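Local coordinates for fusion protein of Nuclear RNA export factor 2 and Protein panoramix (Drosophila melanogaster, PDB 6IEW) that fuses the Nxf2 UBA domain to the Panoramix segment it binds, a pairing that serves co-transcriptional transposon silencing in ovaries, at residues 41-45 / 81-85. Residue numbers count along the deposited sequence, not the author numbering.
Sequences LKLFI and AELVL
L85 lays its side chain (mt) over the aliphatic flank of L41, K42 and I45, with L85 CD2 3.9 Å from L41 CB, and L85 CD1 3.8 Å from K42 CG and 3.6 Å from I45 CD1. Both segments are regular α-helix, with i to i+4 backbone hydrogen bonds I45 N to L41 O (3.1 Å) and L85 N to A81 O (3.0 Å). Their axes approach to 9.9 Å and cross at -143°, roughly antiparallel, with the closest CA pair L41–A81 at 5.9 Å. The small A81 permits this proximity: its CB meets the edge of the F44 ring (CD2, 3.9 Å) and lies 4.1 Å from both L41 CD2 and I45 CD1. L41 (mt) also sets CD1 3.6 Å from V84 CG1, while I45 CD1 rests 3.6 Å from E82 CG. The apolar core, margined by K42 and E82 methylenes, exemplifies hydrophobic helix docking on a UBA fold, here in an engineered Nxf2–Panoramix fusion. L41 and F44 also reach F15 of helix 4-19, while L43 packs on I29 of helix 23-32.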
# COMPACT_ATOMS: atom_id res chain seq x y z
N LEU A 41 0.07 -4.67 3.22
CA LEU A 41 -0.27 -3.50 4.02
C LEU A 41 0.52 -3.49 5.32
O LEU A 41 1.06 -2.45 5.72
CB LEU A 41 -1.78 -3.47 4.30
CG LEU A 41 -2.66 -3.28 3.06
CD1 LEU A 41 -4.12 -3.42 3.44
CD2 LEU A 41 -2.40 -1.92 2.41
N LYS A 42 0.60 -4.64 6.00
CA LYS A 42 1.39 -4.72 7.22
C LYS A 42 2.86 -4.42 6.95
O LYS A 42 3.53 -3.75 7.76
CB LYS A 42 1.26 -6.11 7.84
CG LYS A 42 -0.12 -6.44 8.36
CD LYS A 42 -0.14 -7.83 8.98
CE LYS A 42 -1.50 -8.17 9.55
NZ LYS A 42 -1.53 -9.55 10.11
N LEU A 43 3.38 -4.92 5.83
CA LEU A 43 4.78 -4.67 5.49
C LEU A 43 5.03 -3.20 5.22
O LEU A 43 6.06 -2.65 5.63
CB LEU A 43 5.17 -5.53 4.29
CG LEU A 43 6.61 -5.40 3.81
CD1 LEU A 43 7.59 -5.73 4.93
CD2 LEU A 43 6.86 -6.29 2.60
N PHE A 44 4.10 -2.53 4.54
CA PHE A 44 4.21 -1.09 4.33
C PHE A 44 4.29 -0.34 5.66
O PHE A 44 5.13 0.55 5.83
CB PHE A 44 3.03 -0.59 3.50
CG PHE A 44 2.80 0.90 3.60
CD1 PHE A 44 3.80 1.80 3.25
CD2 PHE A 44 1.58 1.39 4.04
CE1 PHE A 44 3.58 3.16 3.35
CE2 PHE A 44 1.36 2.75 4.14
CZ PHE A 44 2.36 3.64 3.80
N ILE A 45 3.41 -0.69 6.60
CA ILE A 45 3.40 -0.01 7.89
C ILE A 45 4.71 -0.22 8.63
O ILE A 45 5.26 0.71 9.24
CB ILE A 45 2.17 -0.46 8.71
CG1 ILE A 45 0.90 0.08 8.06
CG2 ILE A 45 2.29 0.00 10.16
CD1 ILE A 45 -0.34 -0.64 8.49
N ALA A 81 -4.09 2.47 5.28
CA ALA A 81 -3.66 1.08 5.37
C ALA A 81 -4.10 0.46 6.69
O ALA A 81 -4.56 -0.69 6.72
CB ALA A 81 -2.15 1.00 5.21
N GLU A 82 -3.98 1.20 7.79
CA GLU A 82 -4.39 0.67 9.09
C GLU A 82 -5.89 0.46 9.16
O GLU A 82 -6.36 -0.51 9.78
CB GLU A 82 -3.90 1.58 10.21
CG GLU A 82 -2.40 1.50 10.44
CD GLU A 82 -1.90 2.50 11.46
OE1 GLU A 82 -2.63 3.48 11.73
OE2 GLU A 82 -0.79 2.30 12.00
N LEU A 83 -6.68 1.34 8.55
CA LEU A 83 -8.13 1.16 8.57
C LEU A 83 -8.54 -0.07 7.77
O LEU A 83 -9.43 -0.82 8.19
CB LEU A 83 -8.85 2.40 8.04
CG LEU A 83 -10.38 2.37 8.20
CD1 LEU A 83 -10.77 2.59 9.66
CD2 LEU A 83 -11.05 3.39 7.29
N VAL A 84 -7.91 -0.30 6.62
CA VAL A 84 -8.23 -1.48 5.82
C VAL A 84 -7.87 -2.75 6.58
O VAL A 84 -8.61 -3.74 6.54
CB VAL A 84 -7.56 -1.40 4.43
CG1 VAL A 84 -7.69 -2.73 3.70
CG2 VAL A 84 -8.19 -0.29 3.61
N LEU A 85 -6.73 -2.74 7.27
CA LEU A 85 -6.36 -3.89 8.09
C LEU A 85 -7.41 -4.17 9.16
O LEU A 85 -7.75 -5.33 9.42
CB LEU A 85 -4.98 -3.68 8.71
CG LEU A 85 -3.79 -3.81 7.76
CD1 LEU A 85 -2.50 -3.46 8.47
CD2 LEU A 85 -3.71 -5.21 7.20